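Local coordinates for vacuolar protein sorting protein 36 (Saccharomyces cerevisiae, PDB 2CAY) that serves in multivesicular-body sorting as the ESCRT-II subunit whose N-terminal PH-like GLUE domain probably links the complex to membranes and to ESCRT-I, at residues 78-83 / 101-106; 97-102 / 109-114; 21-26 / 63-68. One frame throughout, in Å; residues are numbered along the deposited sequence.

Contact 1 of 3, residues 78-83 / 101-106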
loop_
_atom_site.group_PDB
_atom_site.type_symbol
_atom_site.label_atom_id
_atom_site.label_comp_id
_atom_site.label_asym_id
_atom_site.label_seq_id
_atom_site.Cartn_x
_atom_site.Cartn_y
_atom_site.Cartn_z
ATOM N N GLU A 78 21.534 -0.937 -14.459
ATOM C CA GLU A 78 21.094 -1.675 -15.659
ATOM C C GLU A 78 19.666 -2.194 -15.514
ATOM O O GLU A 78 19.364 -2.883 -14.553
ATOM C CB GLU A 78 21.984 -2.883 -15.980
ATOM C CG GLU A 78 23.496 -2.627 -16.024
ATOM C CD GLU A 78 23.956 -1.886 -17.266
ATOM O OE1 GLU A 78 23.238 -1.841 -18.294
ATOM O OE2 GLU A 78 25.065 -1.338 -17.199
ATOM N N LEU A 79 18.796 -1.891 -16.481
ATOM C CA LEU A 79 17.458 -2.503 -16.508
ATOM C C LEU A 79 17.514 -4.037 -16.505
ATOM O O LEU A 79 16.644 -4.698 -15.945
ATOM C CB LEU A 79 16.647 -2.008 -17.707
ATOM C CG LEU A 79 16.269 -0.528 -17.746
ATOM C CD1 LEU A 79 15.624 -0.205 -19.134
ATOM C CD2 LEU A 79 15.335 -0.144 -16.564
ATOM N N ASP A 80 18.535 -4.595 -17.144
ATOM C CA ASP A 80 18.752 -6.045 -17.145
ATOM C C ASP A 80 18.988 -6.654 -15.741
ATOM O O ASP A 80 18.890 -7.850 -15.584
ATOM C CB ASP A 80 19.924 -6.416 -18.054
ATOM C CG ASP A 80 19.979 -7.924 -18.330
ATOM O OD1 ASP A 80 19.054 -8.460 -19.016
ATOM O OD2 ASP A 80 20.937 -8.574 -17.834
ATOM N N ASP A 81 19.292 -5.842 -14.739
ATOM C CA ASP A 81 19.474 -6.340 -13.355
ATOM C C ASP A 81 18.167 -6.309 -12.509
ATOM O O ASP A 81 18.153 -6.725 -11.323
ATOM C CB ASP A 81 20.585 -5.555 -12.673
ATOM C CG ASP A 81 21.985 -5.866 -13.266
ATOM O OD1 ASP A 81 22.119 -6.890 -13.988
ATOM O OD2 ASP A 81 22.926 -5.078 -13.010
ATOM N N LEU A 82 17.079 -5.840 -13.121
ATOM C CA LEU A 82 15.805 -5.663 -12.426
ATOM C C LEU A 82 14.790 -6.746 -12.755
ATOM O O LEU A 82 14.735 -7.260 -13.874
ATOM C CB LEU A 82 15.182 -4.288 -12.762
ATOM C CG LEU A 82 15.959 -3.011 -12.441
ATOM C CD1 LEU A 82 15.057 -1.773 -12.718
ATOM C CD2 LEU A 82 16.509 -2.968 -10.986
ATOM N N ALA A 83 13.965 -7.077 -11.761
ATOM C CA ALA A 83 12.860 -7.999 -11.926
ATOM C C ALA A 83 11.488 -7.332 -11.909
ATOM O O ALA A 83 10.578 -7.751 -12.671
ATOM C CB ALA A 83 12.938 -9.165 -10.880
ATOM N N PHE A 101 13.054 -3.535 -7.761
ATOM C CA PHE A 101 13.420 -4.868 -7.252
ATOM C C PHE A 101 14.443 -5.537 -8.158
ATOM O O PHE A 101 14.223 -5.616 -9.385
ATOM C CB PHE A 101 12.178 -5.742 -7.195
ATOM C CG PHE A 101 11.292 -5.470 -6.025
ATOM C CD1 PHE A 101 11.739 -4.706 -4.953
ATOM C CD2 PHE A 101 10.063 -6.107 -5.927
ATOM C CE1 PHE A 101 10.937 -4.508 -3.858
ATOM C CE2 PHE A 101 9.255 -5.911 -4.814
ATOM C CZ PHE A 101 9.706 -5.104 -3.789
ATOM N N PHE A 102 15.554 -5.993 -7.561
ATOM C CA PHE A 102 16.635 -6.671 -8.303
ATOM C C PHE A 102 16.342 -8.145 -8.520
ATOM O O PHE A 102 15.636 -8.763 -7.735
ATOM C CB PHE A 102 17.968 -6.571 -7.565
ATOM C CG PHE A 102 18.465 -5.172 -7.389
ATOM C CD1 PHE A 102 18.822 -4.411 -8.497
ATOM C CD2 PHE A 102 18.593 -4.633 -6.118
ATOM C CE1 PHE A 102 19.281 -3.101 -8.345
ATOM C CE2 PHE A 102 19.057 -3.323 -5.938
ATOM C CZ PHE A 102 19.390 -2.556 -7.053
ATOM N N LYS A 103 16.926 -8.712 -9.566
ATOM C CA LYS A 103 16.836 -10.146 -9.813
ATOM C C LYS A 103 17.602 -10.926 -8.728
ATOM O O LYS A 103 17.191 -12.007 -8.330
ATOM C CB LYS A 103 17.433 -10.492 -11.183
ATOM C CG LYS A 103 16.596 -10.053 -12.359
ATOM C CD LYS A 103 17.209 -10.637 -13.618
ATOM C CE LYS A 103 16.382 -10.329 -14.828
ATOM N NZ LYS A 103 17.189 -10.704 -16.023
ATOM N N ASP A 104 18.702 -10.364 -8.251
ATOM C CA ASP A 104 19.656 -11.145 -7.443
ATOM C C ASP A 104 20.135 -10.320 -6.231
ATOM O O ASP A 104 21.313 -9.944 -6.156
ATOM C CB ASP A 104 20.814 -11.582 -8.372
ATOM C CG ASP A 104 21.782 -12.562 -7.729
ATOM O OD1 ASP A 104 21.351 -13.417 -6.924
ATOM O OD2 ASP A 104 22.994 -12.474 -8.066
ATOM N N PRO A 105 19.206 -9.984 -5.291
ATOM C CA PRO A 105 19.604 -9.194 -4.133
ATOM C C PRO A 105 20.434 -10.043 -3.152
ATOM O O PRO A 105 20.222 -11.248 -3.070
ATOM C CB PRO A 105 18.263 -8.825 -3.484
ATOM C CG PRO A 105 17.347 -9.910 -3.856
ATOM C CD PRO A 105 17.761 -10.289 -5.261
ATOM N N SER A 106 21.355 -9.411 -2.431
ATOM C CA SER A 106 22.232 -10.135 -1.479
ATOM C C SER A 106 21.472 -10.314 -0.191
ATOM O O SER A 106 21.808 -11.136 0.682
ATOM C CB SER A 106 23.476 -9.305 -1.168
ATOM O OG SER A 106 24.220 -9.072 -2.342
HETATM O O HOH W 1 16.501 -9.309 -17.966
HETATM O O HOH W 2 20.032 -8.139 -9.910
#

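Contact 2 of 3, residues 97-102 / 109-114. With SO4 (sulfate ion), chain C.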
loop_
_atom_site.group_PDB
_atom_site.type_symbol
_atom_site.label_atom_id
_atom_site.label_comp_id
_atom_site.label_asym_id
_atom_site.label_seq_id
_atom_site.Cartn_x
_atom_site.Cartn_y
_atom_site.Cartn_z
ATOM N N ARG A 97 7.070 7.390 -4.772
ATOM C CA ARG A 97 8.307 6.603 -4.893
ATOM C C ARG A 97 8.138 5.591 -6.000
ATOM O O ARG A 97 7.057 4.972 -6.168
ATOM C CB ARG A 97 8.576 5.822 -3.603
ATOM C CG ARG A 97 8.575 6.641 -2.305
ATOM C CD ARG A 97 9.880 7.338 -2.085
ATOM N NE ARG A 97 9.891 8.049 -0.781
ATOM C CZ ARG A 97 10.288 7.546 0.388
ATOM N NH1 ARG A 97 10.720 6.292 0.488
ATOM N NH2 ARG A 97 10.206 8.315 1.498
ATOM N N LEU A 98 9.210 5.384 -6.750
ATOM C CA LEU A 98 9.280 4.210 -7.615
ATOM C C LEU A 98 10.288 3.203 -7.016
ATOM O O LEU A 98 11.457 3.525 -6.848
ATOM C CB LEU A 98 9.621 4.587 -9.061
ATOM C CG LEU A 98 9.673 3.401 -10.056
ATOM C CD1 LEU A 98 8.265 2.803 -10.262
ATOM C CD2 LEU A 98 10.274 3.819 -11.403
ATOM N N ILE A 99 9.801 2.015 -6.672
ATOM C CA ILE A 99 10.606 0.961 -5.992
ATOM C C ILE A 99 11.138 -0.019 -7.036
ATOM O O ILE A 99 10.367 -0.554 -7.835
ATOM C CB ILE A 99 9.727 0.153 -4.975
ATOM C CG1 ILE A 99 8.834 1.057 -4.122
ATOM C CG2 ILE A 99 10.559 -0.873 -4.151
ATOM C CD1 ILE A 99 9.503 2.220 -3.568
ATOM N N LEU A 100 12.452 -0.191 -7.061
ATOM C CA LEU A 100 13.108 -1.121 -8.008
ATOM C C LEU A 100 13.545 -2.389 -7.273
ATOM O O LEU A 100 14.348 -2.311 -6.327
ATOM C CB LEU A 100 14.332 -0.444 -8.648
ATOM C CG LEU A 100 14.082 0.984 -9.146
ATOM C CD1 LEU A 100 15.388 1.594 -9.744
ATOM C CD2 LEU A 100 12.956 0.994 -10.157
ATOM N N PHE A 101 13.054 -3.535 -7.761
ATOM C CA PHE A 101 13.420 -4.868 -7.252
ATOM C C PHE A 101 14.443 -5.537 -8.158
ATOM O O PHE A 101 14.223 -5.616 -9.385
ATOM C CB PHE A 101 12.178 -5.742 -7.195
ATOM C CG PHE A 101 11.292 -5.470 -6.025
ATOM C CD1 PHE A 101 11.739 -4.706 -4.953
ATOM C CD2 PHE A 101 10.063 -6.107 -5.927
ATOM C CE1 PHE A 101 10.937 -4.508 -3.858
ATOM C CE2 PHE A 101 9.255 -5.911 -4.814
ATOM C CZ PHE A 101 9.706 -5.104 -3.789
ATOM N N PHE A 102 15.554 -5.993 -7.561
ATOM C CA PHE A 102 16.635 -6.671 -8.303
ATOM C C PHE A 102 16.342 -8.145 -8.520
ATOM O O PHE A 102 15.636 -8.763 -7.735
ATOM C CB PHE A 102 17.968 -6.571 -7.565
ATOM C CG PHE A 102 18.465 -5.172 -7.389
ATOM C CD1 PHE A 102 18.822 -4.411 -8.497
ATOM C CD2 PHE A 102 18.593 -4.633 -6.118
ATOM C CE1 PHE A 102 19.281 -3.101 -8.345
ATOM C CE2 PHE A 102 19.057 -3.323 -5.938
ATOM C CZ PHE A 102 19.390 -2.556 -7.053
ATOM N N THR A 109 16.636 -6.673 2.014
ATOM C CA THR A 109 16.778 -5.286 2.408
ATOM C C THR A 109 17.351 -4.435 1.261
ATOM O O THR A 109 17.307 -3.206 1.308
ATOM C CB THR A 109 17.625 -5.130 3.702
ATOM O OG1 THR A 109 19.012 -5.402 3.430
ATOM C CG2 THR A 109 17.093 -6.075 4.824
ATOM N N GLU A 110 17.884 -5.100 0.234
ATOM C CA GLU A 110 18.560 -4.436 -0.865
ATOM C C GLU A 110 17.591 -4.250 -2.034
ATOM O O GLU A 110 17.301 -5.200 -2.777
ATOM C CB GLU A 110 19.708 -5.301 -1.347
ATOM C CG GLU A 110 20.688 -5.684 -0.254
ATOM C CD GLU A 110 22.035 -5.082 -0.475
ATOM O OE1 GLU A 110 22.939 -5.861 -0.863
ATOM O OE2 GLU A 110 22.189 -3.849 -0.279
ATOM N N PHE A 111 17.119 -3.024 -2.175
ATOM C CA PHE A 111 16.323 -2.594 -3.323
ATOM C C PHE A 111 16.583 -1.094 -3.462
ATOM O O PHE A 111 17.240 -0.481 -2.620
ATOM C CB PHE A 111 14.805 -2.896 -3.130
ATOM C CG PHE A 111 14.220 -2.307 -1.864
ATOM C CD1 PHE A 111 13.618 -1.041 -1.863
ATOM C CD2 PHE A 111 14.226 -3.037 -0.680
ATOM C CE1 PHE A 111 13.076 -0.502 -0.692
ATOM C CE2 PHE A 111 13.696 -2.497 0.486
ATOM C CZ PHE A 111 13.102 -1.241 0.478
ATOM N N VAL A 112 16.071 -0.498 -4.527
ATOM C CA VAL A 112 16.271 0.933 -4.731
ATOM C C VAL A 112 14.945 1.664 -4.760
ATOM O O VAL A 112 13.934 1.095 -5.137
ATOM C CB VAL A 112 17.050 1.227 -6.085
ATOM C CG1 VAL A 112 16.991 2.760 -6.440
ATOM C CG2 VAL A 112 18.506 0.734 -5.979
ATOM N N GLN A 113 14.947 2.927 -4.365
ATOM C CA GLN A 113 13.772 3.788 -4.644
ATOM C C GLN A 113 14.206 5.064 -5.325
ATOM O O GLN A 113 15.254 5.634 -4.998
ATOM C CB GLN A 113 13.012 4.176 -3.384
ATOM C CG GLN A 113 12.919 3.082 -2.295
ATOM C CD GLN A 113 12.153 3.589 -1.088
ATOM O OE1 GLN A 113 11.058 4.152 -1.242
ATOM N NE2 GLN A 113 12.735 3.428 0.119
ATOM N N LEU A 114 13.342 5.549 -6.209
ATOM C CA LEU A 114 13.447 6.883 -6.770
ATOM C C LEU A 114 12.366 7.728 -6.089
ATOM O O LEU A 114 11.183 7.324 -6.063
ATOM C CB LEU A 114 13.166 6.821 -8.278
ATOM C CG LEU A 114 13.981 5.772 -9.040
ATOM C CD1 LEU A 114 13.620 5.869 -10.563
ATOM C CD2 LEU A 114 15.479 5.957 -8.834
HETATM S S SO4 C . 10.691 11.826 0.525
HETATM O O1 SO4 C . 11.855 11.163 -0.032
HETATM O O2 SO4 C . 10.495 13.137 -0.095
HETATM O O3 SO4 C . 10.959 12.024 1.960
HETATM O O4 SO4 C . 9.472 11.093 0.303
HETATM O O HOH W 3 11.777 4.692 2.630
#

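Contact 3 of 3, residues 21-26 / 63-68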
loop_
_atom_site.group_PDB
_atom_site.type_symbol
_atom_site.label_atom_id
_atom_site.label_comp_id
_atom_site.label_asym_id
_atom_site.label_seq_id
_atom_site.Cartn_x
_atom_site.Cartn_y
_atom_site.Cartn_z
ATOM N N GLY A 21 25.857 18.419 -17.690
ATOM C CA GLY A 21 25.075 17.381 -17.026
ATOM C C GLY A 21 24.300 16.495 -17.972
ATOM O O GLY A 21 23.287 15.904 -17.589
ATOM N N GLN A 22 24.765 16.397 -19.214
ATOM C CA GLN A 22 24.181 15.484 -20.160
ATOM C C GLN A 22 24.944 14.141 -20.119
ATOM O O GLN A 22 26.171 14.114 -20.273
ATOM C CB GLN A 22 24.165 16.123 -21.551
ATOM C CG GLN A 22 23.320 15.388 -22.597
ATOM C CD GLN A 22 21.799 15.294 -22.260
ATOM O OE1 GLN A 22 21.151 16.279 -21.857
ATOM N NE2 GLN A 22 21.237 14.099 -22.448
ATOM N N PRO A 23 24.223 13.017 -19.899
ATOM C CA PRO A 23 24.913 11.716 -19.809
ATOM C C PRO A 23 25.497 11.278 -21.145
ATOM O O PRO A 23 24.911 11.544 -22.201
ATOM C CB PRO A 23 23.812 10.741 -19.354
ATOM C CG PRO A 23 22.521 11.406 -19.735
ATOM C CD PRO A 23 22.759 12.893 -19.730
ATOM N N LEU A 24 26.647 10.616 -21.091
ATOM C CA LEU A 24 27.285 10.081 -22.281
ATOM C C LEU A 24 26.814 8.647 -22.425
ATOM O O LEU A 24 27.114 7.799 -21.590
ATOM C CB LEU A 24 28.825 10.160 -22.161
ATOM C CG LEU A 24 29.386 11.575 -21.924
ATOM C CD1 LEU A 24 30.910 11.584 -21.865
ATOM C CD2 LEU A 24 28.897 12.543 -22.976
ATOM N N LEU A 25 26.046 8.391 -23.473
ATOM C CA LEU A 25 25.305 7.144 -23.611
ATOM C C LEU A 25 26.054 6.140 -24.464
ATOM O O LEU A 25 26.924 6.509 -25.274
ATOM C CB LEU A 25 23.914 7.440 -24.173
ATOM C CG LEU A 25 22.693 7.705 -23.253
ATOM C CD1 LEU A 25 22.944 7.923 -21.767
ATOM C CD2 LEU A 25 21.743 8.748 -23.814
ATOM N N ARG A 26 25.717 4.871 -24.273
ATOM C CA ARG A 26 26.356 3.794 -25.000
ATOM C C ARG A 26 25.888 3.730 -26.452
ATOM O O ARG A 26 24.856 4.318 -26.807
ATOM C CB ARG A 26 26.165 2.479 -24.242
ATOM C CG ARG A 26 26.679 2.632 -22.814
ATOM C CD ARG A 26 26.911 1.339 -22.069
ATOM N NE ARG A 26 25.677 0.687 -21.678
ATOM C CZ ARG A 26 25.393 0.192 -20.468
ATOM N NH1 ARG A 26 26.233 0.259 -19.442
ATOM N NH2 ARG A 26 24.223 -0.381 -20.290
ATOM N N ILE A 63 19.323 6.253 -15.127
ATOM C CA ILE A 63 20.494 7.057 -14.851
ATOM C C ILE A 63 20.161 8.238 -13.983
ATOM O O ILE A 63 19.255 8.999 -14.276
ATOM C CB ILE A 63 21.144 7.548 -16.165
ATOM C CG1 ILE A 63 21.667 6.352 -17.003
ATOM C CG2 ILE A 63 22.255 8.618 -15.867
ATOM C CD1 ILE A 63 22.009 6.750 -18.456
ATOM N N TYR A 64 20.895 8.393 -12.893
ATOM C CA TYR A 64 20.747 9.559 -12.023
ATOM C C TYR A 64 21.857 10.564 -12.305
ATOM O O TYR A 64 23.041 10.216 -12.163
ATOM C CB TYR A 64 20.756 9.113 -10.550
ATOM C CG TYR A 64 20.882 10.242 -9.553
ATOM C CD1 TYR A 64 19.739 10.886 -9.025
ATOM C CD2 TYR A 64 22.145 10.687 -9.146
ATOM C CE1 TYR A 64 19.869 11.937 -8.131
ATOM C CE2 TYR A 64 22.279 11.741 -8.251
ATOM C CZ TYR A 64 21.136 12.350 -7.753
ATOM O OH TYR A 64 21.277 13.383 -6.873
ATOM N N ILE A 65 21.473 11.793 -12.677
ATOM C CA ILE A 65 22.441 12.893 -12.924
ATOM C C ILE A 65 22.371 13.907 -11.782
ATOM O O ILE A 65 21.383 14.663 -11.656
ATOM C CB ILE A 65 22.204 13.621 -14.295
ATOM C CG1 ILE A 65 22.210 12.638 -15.476
ATOM C CG2 ILE A 65 23.219 14.765 -14.485
ATOM C CD1 ILE A 65 23.492 11.773 -15.609
ATOM N N ASP A 66 23.405 13.914 -10.942
ATOM C CA ASP A 66 23.450 14.804 -9.791
ATOM C C ASP A 66 23.374 16.287 -10.171
ATOM O O ASP A 66 24.087 16.729 -11.070
ATOM C CB ASP A 66 24.703 14.511 -8.946
ATOM C CG ASP A 66 24.616 15.128 -7.573
ATOM O OD1 ASP A 66 23.660 14.796 -6.813
ATOM O OD2 ASP A 66 25.485 15.983 -7.271
ATOM N N ASP A 67 22.510 17.058 -9.511
ATOM C CA ASP A 67 22.380 18.473 -9.849
ATOM C C ASP A 67 23.666 19.235 -9.500
ATOM O O ASP A 67 24.140 20.023 -10.311
ATOM C CB ASP A 67 21.192 19.128 -9.146
ATOM C CG ASP A 67 19.846 18.855 -9.851
ATOM O OD1 ASP A 67 19.800 18.281 -10.977
ATOM O OD2 ASP A 67 18.814 19.247 -9.266
ATOM N N ALA A 68 24.220 18.969 -8.315
ATOM C CA ALA A 68 25.345 19.731 -7.773
ATOM C C ALA A 68 26.673 19.363 -8.455
ATOM O O ALA A 68 27.420 20.252 -8.897
ATOM C CB ALA A 68 25.436 19.554 -6.238
#

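Contact 1 of 3, residues 78-83 / 101-106
Two nearly straight backbone hydrogen bonds tie Asp81 and Ala83 to the chain at 101-106. Lys103 N donates to Asp81 O over 2.9 Å, and Ala83 N to Phe101 O over 2.8 Å, both with an angle of 167° at the hydrogen. Between them Leu82 and Phe102 form a non-hydrogen-bonded antiparallel pair, their CA atoms 4.3 Å apart. Each CA of this pair also makes a bent CA-H...O contact, Phe102 CA with Asp81 O and Leu82 CA with Phe101 O. Asp81 O is gripped further by a water that donates to it and accepts from Asp104 N. The pairing lies at the open end of the antiparallel hairpin of strands 82-88 and 97-102, in one of the two sheets of the PH fold; residues 79-81 make a short 3-10 turn just before it. Between apolar side chains the touching is done by Leu82 CD2, which comes obliquely to the Phe102 ring, 3.7 Å from CD1, while Asp81 O sits at the edge of that ring, in its plane. Leu132 of the C-terminal helix and Ile62 of the other sheet touch Leu82 as well, and the ring of Tyr11 stacks on Phe102. The charged contact belongs to Lys103. With CG anti to the carbonyl carbon (chi1 -72°) and the rest of the chain extended, its methylenes run back past Ala83 and Leu82 toward the 3-10 turn, CG 4.0 Å from Ala83 CB and CE 3.6 Å from Leu82 O. At the end NZ makes a weak, 3.4 Å hydrogen bond to Asp80 O. The carboxylate of Asp80 stays beyond salt-bridge range, OD1 4.2 Å from Lys103 NZ.

Contact 2 of 3, residues 97-102 / 109-114
Arg97 and Gln113 both carry CG anti to the carbonyl carbon, but the arginine then bends, chi2 -81° placing CD, while the glutamine runs on straight, chi2 180°. The two chains cross so that Arg97 NH1 reaches Gln113 OE1 at 2.8 Å; OE1 lies in the guanidinium plane, whereas NH1 stands above the carbonyl plane of the amide. The backbones that carry them form an antiparallel beta hairpin, strands 97-102 and 112-116 of one sheet of the PH fold. Leu98 pairs with Leu114 and Leu100 with Val112 through reciprocal N-H to O bonds, Leu100 N to Val112 O being the shortest of the four at 2.7 Å. A water bridges Arg97 NH1 and Gln113 NE2, which also bonds to Gly43 O. On another edge of the guanidinium, NE and NH2 both donate to one sulfate oxygen, O4, with NH2 3.1 Å from it; Tyr41, Ser95, Ser115 and Arg117 also bind the anion. The sulfate probably comes from the crystallisation liquor, but its setting is consistent with a place for a lipid phosphate. An alanine in place of Arg97 would probably leave Gln113 OE1 without its charged donor and the sulfate without a two-pronged one. Ile99 lies beside Gln113, its CD1 3.4 Å from Gln113 OE1, and its CG2 meets Phe111 CD1 at 3.8 Å; Phe91 and Leu92 of a third subunit pack on Phe111. The other face carries leucines: Leu98 CD2 and Leu114 CD1 lie 4.0 Å apart, the side chains pointing the same way, and the C-terminal helix touches both residues. Farther along, Val112 CG2 approaches the Phe102 ring obliquely, 3.6 Å from its CZ.

Contact 3 of 3, residues 21-26 / 63-68
Leu25 and Ile63 touch methyl to methyl, their CD1 atoms 3.6 Å apart, where the side chains cross. Next along the loop, the Pro23 ring turns its CB toward two isoleucines, 3.9 Å from Ile65 CD1 and a looser 4.4 Å from Ile63 CG2. At the far end Gly21 contributes backbone alone: its carbonyl O lies 3.3 Å from Ile65 CG2. No hydrogen bond joins the two segments, and what holds them is hydrophobic contact over a modest area. The isoleucines share the first torsion, CG1 anti to the carbonyl carbon and CG2 anti to the backbone N. In Ile65 this lets CG2 meet the Gly21 carbonyl, while chi2 of -56° swings CD1 to Pro23. Leu25 is less regular, chi2 of 11° leaving CD1 nearly eclipsed with CA, and it also touches a crystal neighbour. Gly21 has a positive phi of 94°, and at its backbone angles a side chain would be jammed against the preceding carbonyl. In the next shell Phe56 of the neighbouring strand 53-58 packs against Pro23 and Ile65, and Thr17 and Pro70 also touch Ile65. Arg26 makes a salt bridge to Glu78 and a hydrogen bond to Gln60. Tyr64 between the isoleucines faces the opposite way; its OH gives a 2.8 Å hydrogen bond to the anti lone pair of Asp66 OD1. The other carboxylate oxygen, Asp66 OD2, accepts from the backbone N of Lys69. The arrangement is that of an irregular connection laid over one face of a beta sheet: the loop between strands 13-14 and 31-35 covers alternate residues of strand 61-66, in the sheet of the PH fold that also holds strand 75-78.

How the contacts relate
Along the chain, contact 3 closes before the other two open, and contact 1 leads into contact 2. Contacts 1 and 2 are neighbours, centres 10 Å apart, sharing Phe101 and Phe102 on strand 97-102, the strand that lies between 82-88 and 112-116 in one sheet. Contact 3 lies on the other sheet, about 21 Å from contact 1 and 20 Å from contact 2 between centres, across the middle of the chain. One salt bridge, Glu78 to Arg26, still joins contacts 1 and 3. A second subunit reaches contacts 1 and 2, so the surface of self-association in this assembly lies there, whereas contact 3 is internal to one chain.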